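Local atomic coordinates of concanavalin B (Canavalia ensiformis, PDB entry 6CAF), a protein that may act as a carbohydrate-binding protein of jack bean seeds, with the chitinase-like fold of glycosyl hydrolase family 18. Residues E76-P81 with C87-S92; G42-T47 with V56-L61. All blocks are in the same frame, centred on the assembly; numbering follows the deposited sequence.

Interaction 1 (E76-P81 with C87-S92)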
# COMPACT_ATOMS: atom_id res chain seq x y z
N GLU A 76 15.56 3.17 3.97
CA GLU A 76 16.69 2.43 4.52
C GLU A 76 17.71 2.07 3.45
O GLU A 76 17.41 1.35 2.50
CB GLU A 76 16.19 1.17 5.22
CG GLU A 76 17.25 0.41 5.97
CD GLU A 76 16.74 -0.95 6.42
OE1 GLU A 76 15.80 -0.97 7.31
OE2 GLU A 76 17.26 -1.99 5.84
N GLY A 77 18.92 2.60 3.61
CA GLY A 77 19.99 2.33 2.67
C GLY A 77 19.80 2.94 1.30
O GLY A 77 20.52 2.58 0.35
N VAL A 78 18.83 3.85 1.18
CA VAL A 78 18.48 4.42 -0.11
C VAL A 78 18.64 5.94 -0.09
O VAL A 78 19.37 6.51 -0.89
CB VAL A 78 17.04 4.06 -0.51
CG1 VAL A 78 16.65 4.77 -1.78
CG2 VAL A 78 16.90 2.56 -0.69
N CYS A 79 18.00 6.61 0.86
CA CYS A 79 18.09 8.06 0.92
C CYS A 79 17.64 8.59 2.24
O CYS A 79 16.94 7.92 2.99
CB CYS A 79 17.30 8.73 -0.20
SG CYS A 79 15.52 8.47 -0.10
N GLY A 80 18.05 9.83 2.50
CA GLY A 80 17.66 10.54 3.68
C GLY A 80 18.90 11.06 4.34
O GLY A 80 20.04 10.67 3.95
N PRO A 81 18.73 11.93 5.34
CA PRO A 81 19.89 12.54 5.98
C PRO A 81 20.86 11.51 6.51
O PRO A 81 22.07 11.69 6.44
CB PRO A 81 19.30 13.34 7.14
CG PRO A 81 17.87 13.51 6.84
CD PRO A 81 17.46 12.50 5.81
N CYS A 87 16.66 12.25 -0.72
CA CYS A 87 15.50 11.60 -1.33
C CYS A 87 14.95 12.38 -2.52
O CYS A 87 14.27 11.82 -3.36
CB CYS A 87 14.40 11.34 -0.31
SG CYS A 87 14.85 10.16 1.00
N SER A 88 15.31 13.65 -2.62
CA SER A 88 14.85 14.46 -3.74
C SER A 88 15.41 13.98 -5.08
O SER A 88 14.87 14.34 -6.13
CB SER A 88 15.17 15.93 -3.49
OG SER A 88 16.55 16.12 -3.35
N PHE A 89 16.46 13.17 -5.05
CA PHE A 89 17.02 12.60 -6.29
C PHE A 89 15.95 11.74 -6.98
O PHE A 89 16.01 11.53 -8.18
CB PHE A 89 18.32 11.78 -6.03
CG PHE A 89 18.08 10.29 -5.67
CD1 PHE A 89 18.00 9.31 -6.66
CD2 PHE A 89 18.03 9.88 -4.36
CE1 PHE A 89 17.82 7.98 -6.33
CE2 PHE A 89 17.83 8.55 -4.02
CZ PHE A 89 17.72 7.60 -5.00
N LEU A 90 14.96 11.28 -6.22
CA LEU A 90 13.93 10.42 -6.78
C LEU A 90 12.90 11.12 -7.63
O LEU A 90 12.15 10.47 -8.36
CB LEU A 90 13.25 9.60 -5.68
CG LEU A 90 14.10 8.54 -5.00
CD1 LEU A 90 13.46 8.08 -3.71
CD2 LEU A 90 14.36 7.35 -5.91
N GLU A 91 12.89 12.46 -7.62
CA GLU A 91 11.88 13.19 -8.36
C GLU A 91 11.77 12.76 -9.81
O GLU A 91 10.67 12.47 -10.29
CB GLU A 91 12.15 14.68 -8.30
CG GLU A 91 11.14 15.54 -9.04
CD GLU A 91 11.52 17.01 -9.11
OE1 GLU A 91 11.94 17.59 -8.09
OE2 GLU A 91 11.32 17.61 -10.18
N SER A 92 12.90 12.71 -10.51
CA SER A 92 12.83 12.39 -11.94
C SER A 92 12.31 10.95 -12.16
O SER A 92 11.57 10.70 -13.11
CB SER A 92 14.21 12.57 -12.60
OG SER A 92 15.13 11.67 -12.04
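Cys79 and Cys87 are joined by a disulfide that ties the long loop after strand 55-64 of the TIM barrel to the turn leading into helix 91-99. With the S-S bond at 2.1 Å between Cys79 SG and Cys87 SG and a torsion of 93° about it, the bridge has the near-perpendicular twist of a relaxed disulfide. The two halves approach it differently. Cys79 holds SG between its backbone N and carbonyl carbon (chi1 65°), whereas Cys87 holds SG beside its own N and opposite the carbonyl carbon (chi1 -65°). The backbones are thus drawn to 4.9 Å between Cys79 CA and Cys87 CA.

Phe89 meets Cys79 from another direction. Its ring turns its edge to Cys79, whose CB lies near the ring plane, 3.9 Å from Phe89 CE2. Phe89 CE2 also comes to 4.0 Å from Val78 O, at a slant. Val78 adds a looser apolar touch, its CG1 lying 4.4 Å from Phe89 CZ. The backbone at Val78 and Cys79, both facing Leu75, fits a classic beta bulge.

Leu90 lies over the Phe89 ring, with CG 3.7 Å above one face and off its centre, and turns CD1 toward the disulfide. The Leu90 side chain also touches Leu143 and, like that of Val78, Trp36, so both segments rest on this residue of strand 31-36. The bond from Leu90 N to Cys87 O closes the 3-10 turn 87-89, and Glu91 N bonds in the same way to Ser88 O. No hydrogen bond crosses between 76-81 and 87-92; covalent and apolar contacts join them, and Leu90 CD1 ends 4.2 Å from Cys79 SG.

Interaction 2 (G42-T47 with V56-L61)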
# COMPACT_ATOMS: atom_id res chain seq x y z
N GLY A 42 16.42 -2.44 -5.05
CA GLY A 42 16.93 -1.88 -6.28
C GLY A 42 16.31 -0.51 -6.60
O GLY A 42 15.73 0.16 -5.74
N LEU A 43 16.45 -0.10 -7.86
CA LEU A 43 16.02 1.22 -8.26
C LEU A 43 14.51 1.30 -8.43
O LEU A 43 13.87 0.38 -8.92
CB LEU A 43 16.66 1.63 -9.57
CG LEU A 43 18.18 1.72 -9.54
CD1 LEU A 43 18.60 2.26 -10.89
CD2 LEU A 43 18.71 2.64 -8.46
N LEU A 44 13.97 2.46 -8.06
CA LEU A 44 12.57 2.77 -8.35
C LEU A 44 12.34 2.73 -9.87
O LEU A 44 11.36 2.15 -10.35
CB LEU A 44 12.18 4.15 -7.78
CG LEU A 44 10.76 4.56 -8.13
CD1 LEU A 44 9.74 3.62 -7.55
CD2 LEU A 44 10.47 5.97 -7.61
N ARG A 45 13.25 3.33 -10.63
CA ARG A 45 13.12 3.27 -12.08
C ARG A 45 12.95 1.83 -12.57
O ARG A 45 12.09 1.55 -13.42
CB ARG A 45 14.37 3.82 -12.74
CG ARG A 45 14.34 3.67 -14.24
CD ARG A 45 15.73 3.75 -14.87
NE ARG A 45 16.53 2.57 -14.56
CZ ARG A 45 17.82 2.45 -14.80
NH1 ARG A 45 18.46 3.45 -15.34
NH2 ARG A 45 18.45 1.35 -14.52
N ASP A 46 13.82 0.94 -12.12
CA ASP A 46 13.80 -0.44 -12.61
C ASP A 46 12.51 -1.10 -12.23
O ASP A 46 11.96 -1.88 -12.99
CB ASP A 46 14.97 -1.28 -12.05
CG ASP A 46 16.29 -0.86 -12.55
OD1 ASP A 46 16.39 -0.16 -13.59
OD2 ASP A 46 17.29 -1.20 -11.88
N THR A 47 12.03 -0.79 -11.03
CA THR A 47 10.77 -1.33 -10.55
C THR A 47 9.65 -0.95 -11.52
O THR A 47 8.89 -1.80 -11.99
CB THR A 47 10.52 -0.81 -9.13
OG1 THR A 47 11.54 -1.35 -8.29
CG2 THR A 47 9.19 -1.23 -8.59
N VAL A 56 3.10 1.63 -7.12
CA VAL A 56 4.28 1.46 -6.29
C VAL A 56 4.09 2.32 -5.04
O VAL A 56 3.82 3.53 -5.14
CB VAL A 56 5.57 1.86 -7.03
CG1 VAL A 56 6.78 1.76 -6.13
CG2 VAL A 56 5.75 1.00 -8.26
N PHE A 57 4.26 1.70 -3.89
CA PHE A 57 4.23 2.39 -2.60
C PHE A 57 5.66 2.73 -2.19
O PHE A 57 6.45 1.82 -1.90
CB PHE A 57 3.66 1.50 -1.49
CG PHE A 57 2.29 0.95 -1.73
CD1 PHE A 57 1.19 1.78 -1.89
CD2 PHE A 57 2.09 -0.41 -1.73
CE1 PHE A 57 -0.07 1.24 -2.04
CE2 PHE A 57 0.83 -0.94 -1.86
CZ PHE A 57 -0.26 -0.12 -2.03
N ILE A 58 6.01 4.02 -2.15
CA ILE A 58 7.29 4.44 -1.59
C ILE A 58 7.19 4.35 -0.08
O ILE A 58 6.33 5.02 0.54
CB ILE A 58 7.67 5.86 -2.04
CG1 ILE A 58 7.86 5.89 -3.57
CG2 ILE A 58 8.91 6.32 -1.32
CD1 ILE A 58 8.16 7.24 -4.14
N SER A 59 8.04 3.50 0.50
CA SER A 59 7.82 2.98 1.84
C SER A 59 9.04 3.17 2.72
O SER A 59 10.09 2.61 2.40
CB SER A 59 7.49 1.50 1.71
OG SER A 59 6.36 1.30 0.86
N PHE A 60 9.00 3.93 3.81
CA PHE A 60 7.84 4.51 4.46
C PHE A 60 8.19 5.87 5.05
O PHE A 60 9.32 6.08 5.48
CB PHE A 60 7.39 3.66 5.65
CG PHE A 60 6.88 2.29 5.28
CD1 PHE A 60 5.57 2.10 4.90
CD2 PHE A 60 7.73 1.21 5.29
CE1 PHE A 60 5.10 0.86 4.57
CE2 PHE A 60 7.26 -0.05 4.97
CZ PHE A 60 5.96 -0.22 4.59
N LEU A 61 7.18 6.74 5.15
CA LEU A 61 7.24 7.90 6.06
C LEU A 61 6.82 7.36 7.42
O LEU A 61 5.65 7.06 7.65
CB LEU A 61 6.32 9.00 5.59
CG LEU A 61 6.53 10.33 6.31
CD1 LEU A 61 7.73 11.07 5.74
CD2 LEU A 61 5.29 11.17 6.24
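Leu44, in the first turn of helix 44-49, packs on Val56 of strand 55-64, inside the first beta-alpha-beta unit of the TIM barrel. Just ahead of it, Leu43 occupies the N-cap position, and its carbonyl O accepts from both Thr47 N and Thr47 OG1, which arrive from opposite faces of the carbonyl plane. Leu44 extends toward the strand with CG anti to the backbone N (chi1 177°), crossing Val56 at a slant and setting CD1 3.8 Å from Val56 CG1. Leu44 CD2, the other methyl, lies 4.4 Å from Ile58 CD1, so the forked end reaches two alternate residues on the outer side of the strand. Trp36, Ile94 and Cys97 also touch Leu44.

On the helix flank, Arg45 holds Asp46 side-on through NE and NH2, both directed to OD1; the carboxylate oxygen takes NH2 on its syn lone pair. One turn on from Leu43, Thr47 divides its branches. Thr47 OG1 bonds to Leu43 O at 3.0 Å and also to Arg292 NE, while the methyl turns to the strand, with Thr47 CG2 4.1 Å from Val56 CG2.

How the interactions relate
The two contacts follow each other in sequence, interaction 2 first, and strand 55-64 leads out of the one toward the other. In interaction 2 helix 44-49 packs on that strand; in interaction 1 the loop following the strand is bridged to the start of the next helix, 91-99. Their centres lie 10 Å apart and the closest atoms of the two are about 4 Å apart, so they are neighbours that do not meet directly. Trp36 of strand 31-36 connects them, meeting Leu44, Thr47 and Val56 in one contact and Val78 and Leu90 in the other. Helix 91-99 forms a second connection, since its Gln93, Ile94 and Cys97 touch Leu44.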